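Local coordinates for D-galactonate dehydratase family member RspA (Pantoea ananatis, PDB 3T6C), which catalyses the magnesium-dependent dehydration of D-gluconate to 2-dehydro-3-deoxy-D-gluconate with low activity in vitro, probably without a significant part in D-gluconate breakdown in vivo, at residues H363-S368 against G372-T377; A146-T151 against L268-D273; L244-E249 against M296-V301; N304-L309 against K332-Y337. One frame throughout, in Å; residues are numbered along the deposited sequence.

Contact 1 (H363-S368 against G372-T377); sequences HLDLSS and GIQEYT. With GCO (D-gluconic acid), chain D.
D365 reaches out from the last full turn of helix 355-367 and meets the side-chain amide of Q374, on the short strand 374-375. The two side chains cross at about a right angle, yet their flat ends lie nearly coplanar, 28° apart. Q374 NE2 donates to D365 OD2 over 2.6 Å, almost straight at 175°. The carboxylate oxygen lies in the amide plane and accepts the N-H through its syn lone pair, the side facing OD1. Q374 gets its amide there by setting CG anti to the backbone N (chi1 -172°) and then bending at chi2. The other carboxylate oxygen is held too: one water donates to D365 OD1 at 2.8 Å and to the carbonyl I373 O at 3.0 Å, a second link, from helix to the loop residue before the strand. I145 of the neighbouring strand and W347 pack on D365. Next along the strand, E375 points into the D-gluconate pocket, where its OE2 lies 2.5 Å from GCO O1A and its OE1 pairs with R319. A buried aspartate gripped by an amide N-H and a water is probably stabilised as the anion, and ties the helix to the strand residue just before the substrate-binding glutamate.

Contact 2 (A146-T151 against L268-D273); sequences ALYVHT and LFFLED. With MG (magnesium ion), chain C; GCO (D-gluconic acid), chain D.
Y148 and F270 meet inside the barrel as an offset edge-to-face pair, the edge of the phenylalanine turned to the face of the tyrosine. The planes stand at 87° and the centroids are 6.0 Å apart, while the closest atoms, Y148 CE2 and F270 CZ, are separated by 4.1 Å. Both rings spring from the rotamer that puts CG between the backbone N and the carbonyl carbon (chi1 77° for Y148, 66° for F270), and from there they cross at about a right angle. This is the apolar, more tightly packed half of the contact: L244 touches both rings, and Y173 packs on Y148 while Y317 meets the ring of F270.

Toward the ligand the fit is looser and wet. Y148 OH and E272 OE1 stay 3.9 Å apart, and a water fills in between them, 2.7 Å from Y148 OH and 2.6 Å from E272 OE1, with the gluconate carboxylate oxygen GCO O1B also in reach. The glutamate's other oxygen, E272 OE2, binds the magnesium ion at 2.0 Å and also accepts from R319, so metal, arginine and water together fix the rotation of the carboxylate. H150 lies on the same strand as Y148; its ring edge faces the gluconate carboxylate, and its NE2 bonds to E375. The rings pack deeper in the barrel, while an acidic metal ligand sits at the C-terminal end of a barrel strand, as in the mandelate racemase/muconate lactonizing enzyme family of the enolase superfamily.

Contact 3 (L244-E249 against M296-V301); sequences LHDAHE and MGELFV. With MG (magnesium ion), chain C; GCO (D-gluconic acid), chain D.
Strand 242-246 runs into a loop after D246, while the backbone after strand 294-296 makes a type I turn, G297 to F300, closed by F300 N to G297 O. These strand ends belong to the catalytic barrel of the enolase superfamily, and the magnesium ion joins them. D246 OD2 binds the metal at 2.0 Å and E298 OE1 at 2.2 Å; the oxygens are 4.2 Å apart, and the cation probably offsets their like charges. E298 gets there with CG between its backbone N and carbonyl carbon (chi1 69°) and an extended chain beyond. E272, GCO O1B, GCO O2 and a water complete the six. That water also donates to D246 OD1. Along the middle of the substrate, H248 turns its ring edge to gluconate and shares a hydrogen bond of 2.9 Å between NE2 and GCO O4, consistent with a role as a proton donor/acceptor. Y181 stacks on H248. E298 OE2 comes within 2.6 Å of GCO O2 and is also hydrogen-bonded to Y103 OH of a neighbouring subunit. E249 pairs with R105 of that subunit. Its carboxylate lies against the turn: L299 CD1 is 3.6 Å from E249 OE1 and 3.8 Å from E249 OE2.

Contact 4 (N304-L309 against K332-Y337); sequences NEWKPL and KKIAIY
I334 lays its CG1 over the six-membered ring of W306, a CH-pi contact in which the carbon stands 3.6 Å from the ring centroid and only 12° off the normal. The same CG1 is 3.6 Å from W306 CZ2, and the terminal CD1 carries the cover on toward the five-membered ring, reaching W306 CE2 at 3.8 Å. W306 swings its indole across to the other helix by placing CG between the backbone N and the carbonyl carbon (chi1 50°). The next residue, K307, and Y337, about a turn beyond I334, make the polar half. The lysine runs extended, with its CG beside the phenol at 3.9 Å from Y337 CE2, and then bends at the last torsion (chi4 -62°). Its CE and NZ thus both end 3.2 Å from Y337 OH, and the bond from K307 NZ to that hydroxyl is weak.

Helices 303-311 and 328-340 are successive outer helices of the barrel, separated in the chain by strand 317-318. I318 on that strand touches both W306 and I334 from the inner side, and F300 packs on the indole as well.

Outward, stronger partners hold the polar ends: D311, later on the first helix, forms a salt bridge with K307 NZ and a hydrogen bond with Y337 OH, and the lysine also pairs with E281 of one neighbouring subunit. N341 of a second neighbouring subunit bonds to both K307 and Y337, and Y337 stacks on Y337 of that same subunit.

All four contacts are buried, but contacts 1, 2 and 3 each bring a residue to the gluconate, whereas contact 4 lies between outer helices. Contacts 3 and 4 both reach a neighbouring subunit. Contacts 2 and 3 share the magnesium ion and one coordinating water, and their strands 270-272 and 242-246 are neighbours in the sheet. Contact 1 meets contact 2 through strands 374-375 and 145-151, where Q374 N lies 2.9 Å from A146 O. Its helix also packs on contact 4, as L364 lies against K332. The chemistry shifts accordingly: metal and carboxylates at the strand ends, aromatic rings inside the barrel, an amide-carboxylate bond between strand and helix, and CH-pi packing between the outer helices.

Contact 1 (H363-S368 against G372-T377)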
# COMPACT_ATOMS: atom_id res chain seq x y z
N HIS A 363 35.58 -9.25 15.19
CA HIS A 363 34.97 -10.34 15.93
C HIS A 363 33.52 -10.56 15.49
O HIS A 363 33.10 -11.71 15.34
CB HIS A 363 35.07 -10.11 17.42
CG HIS A 363 36.43 -10.43 17.98
ND1 HIS A 363 36.61 -11.23 19.09
CD2 HIS A 363 37.66 -10.05 17.58
CE1 HIS A 363 37.90 -11.32 19.36
NE2 HIS A 363 38.57 -10.60 18.47
N LEU A 364 32.79 -9.48 15.26
CA LEU A 364 31.47 -9.58 14.61
C LEU A 364 31.61 -10.18 13.22
O LEU A 364 30.86 -11.10 12.86
CB LEU A 364 30.80 -8.21 14.51
CG LEU A 364 30.24 -7.70 15.86
CD1 LEU A 364 30.28 -6.16 15.84
CD2 LEU A 364 28.82 -8.22 16.04
N ASP A 365 32.55 -9.66 12.42
CA ASP A 365 32.74 -10.19 11.08
C ASP A 365 32.99 -11.68 11.05
O ASP A 365 32.43 -12.38 10.21
CB ASP A 365 33.96 -9.54 10.42
CG ASP A 365 33.79 -8.07 10.11
OD1 ASP A 365 32.66 -7.54 9.98
OD2 ASP A 365 34.87 -7.42 9.93
N LEU A 366 33.85 -12.19 11.95
CA LEU A 366 34.11 -13.63 11.99
C LEU A 366 32.89 -14.48 12.31
O LEU A 366 32.79 -15.62 11.80
CB LEU A 366 35.23 -13.94 12.98
CG LEU A 366 36.60 -13.53 12.50
CD1 LEU A 366 37.58 -13.69 13.66
CD2 LEU A 366 37.04 -14.46 11.35
N SER A 367 31.99 -13.94 13.16
CA SER A 367 30.87 -14.73 13.68
C SER A 367 29.56 -14.53 12.94
O SER A 367 28.54 -15.17 13.27
CB SER A 367 30.71 -14.49 15.20
OG SER A 367 30.51 -13.10 15.44
N SER A 368 29.55 -13.64 11.93
CA SER A 368 28.30 -13.36 11.19
C SER A 368 28.18 -14.13 9.89
O SER A 368 29.02 -13.99 9.01
CB SER A 368 28.27 -11.85 10.81
OG SER A 368 28.06 -11.05 11.94
N GLY A 372 29.61 -9.02 4.88
CA GLY A 372 29.93 -8.53 3.54
C GLY A 372 31.36 -8.18 3.15
O GLY A 372 32.00 -8.85 2.36
N ILE A 373 31.91 -7.18 3.85
CA ILE A 373 33.28 -6.77 3.57
C ILE A 373 33.76 -5.98 4.79
O ILE A 373 32.91 -5.45 5.54
CB ILE A 373 33.37 -5.95 2.24
CG1 ILE A 373 34.82 -5.83 1.78
CG2 ILE A 373 32.77 -4.55 2.42
CD1 ILE A 373 35.44 -7.22 1.40
N GLN A 374 35.09 -5.89 4.98
CA GLN A 374 35.60 -5.01 6.06
C GLN A 374 36.53 -3.93 5.52
O GLN A 374 37.63 -4.21 5.07
CB GLN A 374 36.36 -5.85 7.09
CG GLN A 374 36.76 -5.05 8.37
CD GLN A 374 35.58 -4.24 8.92
OE1 GLN A 374 35.54 -3.00 8.74
NE2 GLN A 374 34.60 -4.91 9.52
N GLU A 375 36.07 -2.68 5.59
CA GLU A 375 36.91 -1.52 5.32
C GLU A 375 38.16 -1.57 6.17
O GLU A 375 38.06 -1.94 7.36
CB GLU A 375 36.12 -0.29 5.72
CG GLU A 375 36.79 1.02 5.29
CD GLU A 375 35.90 2.21 5.54
OE1 GLU A 375 34.95 2.14 6.31
OE2 GLU A 375 36.17 3.28 4.94
N TYR A 376 39.30 -1.17 5.60
CA TYR A 376 40.51 -1.20 6.38
C TYR A 376 41.40 -0.03 5.99
O TYR A 376 41.60 0.24 4.80
CB TYR A 376 41.24 -2.49 6.06
CG TYR A 376 42.57 -2.59 6.75
CD1 TYR A 376 42.61 -2.83 8.10
CD2 TYR A 376 43.75 -2.46 6.03
CE1 TYR A 376 43.82 -2.93 8.74
CE2 TYR A 376 44.98 -2.56 6.68
CZ TYR A 376 44.97 -2.79 8.02
OH TYR A 376 46.17 -2.89 8.69
N THR A 377 41.95 0.66 6.99
CA THR A 377 43.04 1.60 6.69
C THR A 377 44.21 1.22 7.56
O THR A 377 44.06 0.84 8.73
CB THR A 377 42.65 3.09 6.91
OG1 THR A 377 42.19 3.24 8.23
CG2 THR A 377 41.55 3.55 5.99
C1 GCO D . 34.34 6.10 5.12
C2 GCO D . 33.82 7.36 5.68
C3 GCO D . 34.87 8.23 6.35
C4 GCO D . 34.21 9.35 7.13
C5 GCO D . 34.99 9.62 8.40
C6 GCO D . 34.38 10.72 9.26
O1A GCO D . 35.39 5.54 5.56
O1B GCO D . 33.62 5.48 4.26
O2 GCO D . 32.97 7.97 4.75
O3 GCO D . 35.68 8.71 5.35
O4 GCO D . 34.19 10.50 6.31
O5 GCO D . 35.05 8.46 9.13
O6 GCO D . 35.08 10.97 10.47
O HOH W 1 31.32 -5.96 8.09

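Contact 2 (A146-T151 against L268-D273)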
# COMPACT_ATOMS: atom_id res chain seq x y z
N ALA A 146 37.89 -10.58 4.73
CA ALA A 146 38.19 -9.85 3.48
C ALA A 146 38.12 -8.34 3.66
O ALA A 146 37.18 -7.80 4.29
CB ALA A 146 37.27 -10.32 2.36
N LEU A 147 39.13 -7.67 3.12
CA LEU A 147 39.31 -6.23 3.31
C LEU A 147 39.05 -5.44 2.03
O LEU A 147 39.40 -5.90 0.94
CB LEU A 147 40.75 -5.94 3.81
CG LEU A 147 41.17 -6.74 5.04
CD1 LEU A 147 42.65 -6.38 5.33
CD2 LEU A 147 40.30 -6.37 6.23
N TYR A 148 38.49 -4.23 2.14
CA TYR A 148 38.68 -3.27 1.06
C TYR A 148 39.49 -2.08 1.52
O TYR A 148 39.47 -1.74 2.72
CB TYR A 148 37.36 -2.79 0.44
CG TYR A 148 36.53 -1.74 1.22
CD1 TYR A 148 36.79 -0.35 1.05
CD2 TYR A 148 35.48 -2.12 2.03
CE1 TYR A 148 36.01 0.60 1.73
CE2 TYR A 148 34.65 -1.17 2.67
CZ TYR A 148 34.94 0.17 2.54
OH TYR A 148 34.12 1.06 3.20
N VAL A 149 40.20 -1.47 0.58
CA VAL A 149 41.10 -0.40 0.90
C VAL A 149 40.77 0.80 0.03
O VAL A 149 40.04 0.70 -0.96
CB VAL A 149 42.56 -0.81 0.69
CG1 VAL A 149 43.01 -1.78 1.80
CG2 VAL A 149 42.79 -1.39 -0.73
N HIS A 150 41.30 1.95 0.42
CA HIS A 150 41.05 3.22 -0.29
C HIS A 150 42.13 3.54 -1.31
O HIS A 150 43.33 3.55 -0.97
CB HIS A 150 41.07 4.37 0.73
CG HIS A 150 39.96 4.32 1.75
ND1 HIS A 150 39.81 5.32 2.70
CD2 HIS A 150 38.98 3.42 1.99
CE1 HIS A 150 38.76 5.04 3.46
NE2 HIS A 150 38.25 3.89 3.07
N THR A 151 41.71 3.79 -2.54
CA THR A 151 42.56 4.42 -3.55
C THR A 151 41.96 5.76 -3.98
O THR A 151 40.71 5.96 -3.98
CB THR A 151 42.80 3.58 -4.82
OG1 THR A 151 41.58 3.40 -5.50
CG2 THR A 151 43.39 2.25 -4.51
N LEU A 268 29.71 -2.28 -9.78
CA LEU A 268 30.38 -1.97 -8.53
C LEU A 268 29.95 -2.95 -7.44
O LEU A 268 28.79 -3.40 -7.41
CB LEU A 268 30.05 -0.55 -8.06
CG LEU A 268 31.00 0.52 -8.66
CD1 LEU A 268 30.94 0.58 -10.18
CD2 LEU A 268 30.63 1.85 -8.07
N PHE A 269 30.87 -3.23 -6.52
CA PHE A 269 30.54 -4.06 -5.38
C PHE A 269 29.50 -3.33 -4.52
O PHE A 269 28.51 -3.94 -4.06
CB PHE A 269 31.83 -4.40 -4.58
CG PHE A 269 31.59 -5.28 -3.39
CD1 PHE A 269 31.53 -6.64 -3.55
CD2 PHE A 269 31.53 -4.73 -2.11
CE1 PHE A 269 31.32 -7.50 -2.46
CE2 PHE A 269 31.30 -5.60 -1.00
CZ PHE A 269 31.20 -6.97 -1.20
N PHE A 270 29.72 -2.04 -4.29
CA PHE A 270 28.63 -1.19 -3.81
C PHE A 270 28.88 0.27 -4.10
O PHE A 270 30.04 0.66 -4.28
CB PHE A 270 28.22 -1.47 -2.34
CG PHE A 270 29.25 -1.15 -1.23
CD1 PHE A 270 29.82 0.10 -1.04
CD2 PHE A 270 29.57 -2.15 -0.30
CE1 PHE A 270 30.69 0.39 0.06
CE2 PHE A 270 30.44 -1.88 0.79
CZ PHE A 270 31.00 -0.62 0.97
N LEU A 271 27.81 1.05 -4.15
CA LEU A 271 27.81 2.53 -4.13
C LEU A 271 27.35 2.92 -2.73
O LEU A 271 26.24 2.51 -2.29
CB LEU A 271 26.85 3.08 -5.18
CG LEU A 271 26.65 4.59 -5.15
CD1 LEU A 271 28.02 5.31 -5.47
CD2 LEU A 271 25.56 4.97 -6.15
N GLU A 272 28.18 3.69 -2.04
CA GLU A 272 27.95 3.96 -0.61
C GLU A 272 27.38 5.38 -0.40
O GLU A 272 27.73 6.36 -1.10
CB GLU A 272 29.27 3.79 0.15
CG GLU A 272 29.27 4.14 1.63
CD GLU A 272 30.68 4.14 2.16
OE1 GLU A 272 31.58 3.54 1.48
OE2 GLU A 272 30.88 4.66 3.28
N ASP A 273 26.46 5.48 0.55
CA ASP A 273 25.85 6.74 1.02
C ASP A 273 25.36 7.63 -0.12
O ASP A 273 25.70 8.81 -0.22
CB ASP A 273 26.80 7.50 1.95
CG ASP A 273 26.98 6.79 3.33
OD1 ASP A 273 26.44 5.68 3.53
OD2 ASP A 273 27.68 7.35 4.24
MG MG C . 31.78 6.44 3.74
C1 GCO D . 34.34 6.10 5.12
C2 GCO D . 33.82 7.36 5.68
C3 GCO D . 34.87 8.23 6.35
C4 GCO D . 34.21 9.35 7.13
C5 GCO D . 34.99 9.62 8.40
C6 GCO D . 34.38 10.72 9.26
O1A GCO D . 35.39 5.54 5.56
O1B GCO D . 33.62 5.48 4.26
O2 GCO D . 32.97 7.97 4.75
O3 GCO D . 35.68 8.71 5.35
O4 GCO D . 34.19 10.50 6.31
O5 GCO D . 35.05 8.46 9.13
O6 GCO D . 35.08 10.97 10.47
O HOH W 2 34.09 3.58 2.27
O HOH W 3 30.19 7.75 3.33

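Contact 3 (L244-E249 against M296-V301)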
# COMPACT_ATOMS: atom_id res chain seq x y z
N LEU A 244 34.54 -0.21 -5.51
CA LEU A 244 33.54 0.44 -4.63
C LEU A 244 33.64 1.95 -4.81
O LEU A 244 34.68 2.46 -5.22
CB LEU A 244 33.83 0.12 -3.15
CG LEU A 244 33.66 -1.33 -2.68
CD1 LEU A 244 34.73 -2.32 -3.25
CD2 LEU A 244 33.65 -1.36 -1.20
N HIS A 245 32.54 2.67 -4.55
CA HIS A 245 32.60 4.14 -4.60
C HIS A 245 31.73 4.70 -3.48
O HIS A 245 30.65 4.15 -3.21
CB HIS A 245 32.15 4.71 -5.97
CG HIS A 245 32.27 6.21 -6.03
ND1 HIS A 245 33.50 6.85 -6.05
CD2 HIS A 245 31.33 7.18 -5.97
CE1 HIS A 245 33.29 8.17 -6.05
NE2 HIS A 245 31.99 8.39 -5.99
N ASP A 246 32.19 5.78 -2.85
CA ASP A 246 31.44 6.42 -1.76
C ASP A 246 30.96 7.80 -2.21
O ASP A 246 31.80 8.74 -2.41
CB ASP A 246 32.40 6.55 -0.55
CG ASP A 246 31.70 6.98 0.74
OD1 ASP A 246 30.53 7.43 0.73
OD2 ASP A 246 32.35 6.86 1.82
N ALA A 247 29.64 7.95 -2.40
CA ALA A 247 29.09 9.26 -2.80
C ALA A 247 29.05 10.22 -1.62
O ALA A 247 28.96 11.41 -1.83
CB ALA A 247 27.71 9.06 -3.34
N HIS A 248 29.09 9.68 -0.39
CA HIS A 248 29.26 10.50 0.84
C HIS A 248 28.28 11.66 0.93
O HIS A 248 28.65 12.79 1.25
CB HIS A 248 30.70 11.00 0.93
CG HIS A 248 31.21 11.17 2.34
ND1 HIS A 248 30.85 12.23 3.15
CD2 HIS A 248 32.09 10.43 3.06
CE1 HIS A 248 31.48 12.14 4.31
NE2 HIS A 248 32.24 11.05 4.29
N GLU A 249 27.02 11.35 0.60
CA GLU A 249 25.86 12.29 0.67
C GLU A 249 26.09 13.64 -0.07
O GLU A 249 25.43 14.62 0.26
CB GLU A 249 25.38 12.55 2.13
CG GLU A 249 26.44 13.20 3.10
CD GLU A 249 25.94 13.46 4.55
OE1 GLU A 249 24.78 13.10 4.87
OE2 GLU A 249 26.72 14.08 5.34
N MET A 296 24.72 1.82 3.10
CA MET A 296 24.37 3.02 3.85
C MET A 296 24.68 2.81 5.28
O MET A 296 24.51 1.71 5.81
CB MET A 296 22.83 3.27 3.81
CG MET A 296 22.25 3.83 2.50
SD MET A 296 22.54 5.61 2.30
CE MET A 296 21.71 6.28 3.74
N GLY A 297 24.96 3.94 5.94
CA GLY A 297 24.78 4.00 7.38
C GLY A 297 25.90 4.30 8.34
O GLY A 297 25.67 4.19 9.54
N GLU A 298 27.07 4.69 7.87
CA GLU A 298 28.13 5.08 8.83
C GLU A 298 27.65 6.20 9.75
O GLU A 298 28.15 6.31 10.89
CB GLU A 298 29.45 5.50 8.12
CG GLU A 298 29.29 6.82 7.37
CD GLU A 298 30.46 7.12 6.44
OE1 GLU A 298 30.88 6.22 5.69
OE2 GLU A 298 30.98 8.24 6.44
N LEU A 299 26.72 7.04 9.28
CA LEU A 299 26.19 8.14 10.09
C LEU A 299 25.06 7.73 11.06
O LEU A 299 24.64 8.55 11.87
CB LEU A 299 25.65 9.27 9.18
CG LEU A 299 26.73 10.21 8.66
CD1 LEU A 299 26.19 11.05 7.50
CD2 LEU A 299 27.16 11.16 9.83
N PHE A 300 24.53 6.51 10.94
CA PHE A 300 23.30 6.20 11.68
C PHE A 300 23.49 6.08 13.19
O PHE A 300 24.55 5.64 13.68
CB PHE A 300 22.73 4.86 11.21
CG PHE A 300 22.19 4.88 9.80
CD1 PHE A 300 21.93 6.05 9.09
CD2 PHE A 300 21.92 3.66 9.18
CE1 PHE A 300 21.39 6.00 7.78
CE2 PHE A 300 21.36 3.59 7.92
CZ PHE A 300 21.11 4.74 7.18
N VAL A 301 22.59 6.74 13.90
CA VAL A 301 22.50 6.71 15.37
C VAL A 301 21.19 6.18 15.93
O VAL A 301 20.98 6.23 17.19
CB VAL A 301 22.85 8.11 15.92
CG1 VAL A 301 24.31 8.48 15.65
CG2 VAL A 301 21.94 9.18 15.30
MG MG C . 31.78 6.44 3.74
C1 GCO D . 34.34 6.10 5.12
C2 GCO D . 33.82 7.36 5.68
C3 GCO D . 34.87 8.23 6.35
C4 GCO D . 34.21 9.35 7.13
C5 GCO D . 34.99 9.62 8.40
C6 GCO D . 34.38 10.72 9.26
O1A GCO D . 35.39 5.54 5.56
O1B GCO D . 33.62 5.48 4.26
O2 GCO D . 32.97 7.97 4.75
O3 GCO D . 35.68 8.71 5.35
O4 GCO D . 34.19 10.50 6.31
O5 GCO D . 35.05 8.46 9.13
O6 GCO D . 35.08 10.97 10.47
O HOH W 3 30.19 7.75 3.33

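Contact 4 (N304-L309 against K332-Y337)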
# COMPACT_ATOMS: atom_id res chain seq x y z
N ASN A 304 15.18 4.22 13.89
CA ASN A 304 14.26 4.75 12.87
C ASN A 304 14.97 5.19 11.57
O ASN A 304 14.31 5.46 10.55
CB ASN A 304 13.44 5.89 13.46
CG ASN A 304 12.23 5.38 14.17
OD1 ASN A 304 11.39 4.75 13.54
ND2 ASN A 304 12.13 5.59 15.47
N GLU A 305 16.31 5.20 11.58
CA GLU A 305 17.10 5.31 10.35
C GLU A 305 17.32 3.95 9.68
O GLU A 305 16.98 3.76 8.52
CB GLU A 305 18.47 5.95 10.62
CG GLU A 305 18.31 7.39 11.12
CD GLU A 305 19.58 8.01 11.70
OE1 GLU A 305 20.37 7.24 12.33
OE2 GLU A 305 19.78 9.25 11.56
N TRP A 306 17.95 3.02 10.39
CA TRP A 306 18.39 1.77 9.76
C TRP A 306 17.29 0.71 9.57
O TRP A 306 17.29 -0.01 8.54
CB TRP A 306 19.61 1.17 10.45
CG TRP A 306 19.57 1.00 11.95
CD1 TRP A 306 20.10 1.87 12.86
CD2 TRP A 306 19.04 -0.09 12.71
NE1 TRP A 306 19.93 1.39 14.16
CE2 TRP A 306 19.26 0.20 14.08
CE3 TRP A 306 18.38 -1.27 12.37
CZ2 TRP A 306 18.85 -0.66 15.11
CZ3 TRP A 306 17.99 -2.16 13.43
CH2 TRP A 306 18.22 -1.83 14.75
N LYS A 307 16.33 0.64 10.49
CA LYS A 307 15.38 -0.48 10.44
C LYS A 307 14.53 -0.46 9.16
O LYS A 307 14.41 -1.49 8.48
CB LYS A 307 14.53 -0.52 11.73
CG LYS A 307 13.66 -1.83 11.77
CD LYS A 307 12.86 -1.78 13.10
CE LYS A 307 11.86 -2.92 13.18
NZ LYS A 307 10.84 -2.84 12.11
N PRO A 308 13.92 0.69 8.79
CA PRO A 308 13.07 0.68 7.60
C PRO A 308 13.88 0.33 6.34
O PRO A 308 13.34 -0.30 5.40
CB PRO A 308 12.52 2.12 7.52
CG PRO A 308 12.65 2.63 8.95
CD PRO A 308 13.87 1.99 9.49
N LEU A 309 15.16 0.68 6.31
CA LEU A 309 15.91 0.42 5.08
C LEU A 309 16.14 -1.07 4.97
O LEU A 309 16.06 -1.64 3.86
CB LEU A 309 17.28 1.08 5.13
CG LEU A 309 17.26 2.62 5.16
CD1 LEU A 309 18.66 3.20 4.96
CD2 LEU A 309 16.29 3.27 4.28
N LYS A 332 25.45 -6.60 17.08
CA LYS A 332 25.08 -7.99 16.82
C LYS A 332 23.62 -8.07 16.45
O LYS A 332 23.23 -8.84 15.53
CB LYS A 332 25.41 -8.87 18.06
CG LYS A 332 25.07 -10.33 17.90
CD LYS A 332 25.90 -10.98 16.82
CE LYS A 332 25.79 -12.50 16.91
NZ LYS A 332 26.48 -13.17 15.80
N LYS A 333 22.80 -7.26 17.11
CA LYS A 333 21.36 -7.23 16.78
C LYS A 333 21.11 -6.70 15.36
O LYS A 333 20.29 -7.25 14.64
CB LYS A 333 20.55 -6.42 17.79
CG LYS A 333 20.71 -7.02 19.20
CD LYS A 333 19.89 -6.20 20.16
CE LYS A 333 20.12 -6.81 21.59
NZ LYS A 333 19.65 -5.82 22.58
N ILE A 334 21.83 -5.66 14.97
CA ILE A 334 21.65 -5.13 13.61
C ILE A 334 22.18 -6.14 12.59
O ILE A 334 21.62 -6.28 11.50
CB ILE A 334 22.45 -3.79 13.48
CG1 ILE A 334 21.73 -2.70 14.30
CG2 ILE A 334 22.52 -3.40 11.98
CD1 ILE A 334 22.59 -1.48 14.58
N ALA A 335 23.27 -6.84 12.93
CA ALA A 335 23.80 -7.83 11.99
C ALA A 335 22.76 -8.94 11.77
O ALA A 335 22.55 -9.40 10.65
CB ALA A 335 25.11 -8.39 12.54
N ILE A 336 22.13 -9.40 12.84
CA ILE A 336 21.07 -10.44 12.77
C ILE A 336 19.82 -9.93 12.04
O ILE A 336 19.26 -10.63 11.17
CB ILE A 336 20.73 -10.92 14.18
CG1 ILE A 336 21.87 -11.83 14.66
CG2 ILE A 336 19.33 -11.64 14.18
CD1 ILE A 336 21.80 -12.16 16.16
N TYR A 337 19.41 -8.71 12.35
CA TYR A 337 18.24 -8.15 11.64
C TYR A 337 18.52 -8.08 10.13
O TYR A 337 17.67 -8.37 9.30
CB TYR A 337 17.94 -6.75 12.21
CG TYR A 337 16.50 -6.36 11.99
CD1 TYR A 337 15.54 -6.73 12.91
CD2 TYR A 337 16.12 -5.63 10.87
CE1 TYR A 337 14.21 -6.44 12.73
CE2 TYR A 337 14.76 -5.35 10.66
CZ TYR A 337 13.83 -5.77 11.58
OH TYR A 337 12.50 -5.44 11.39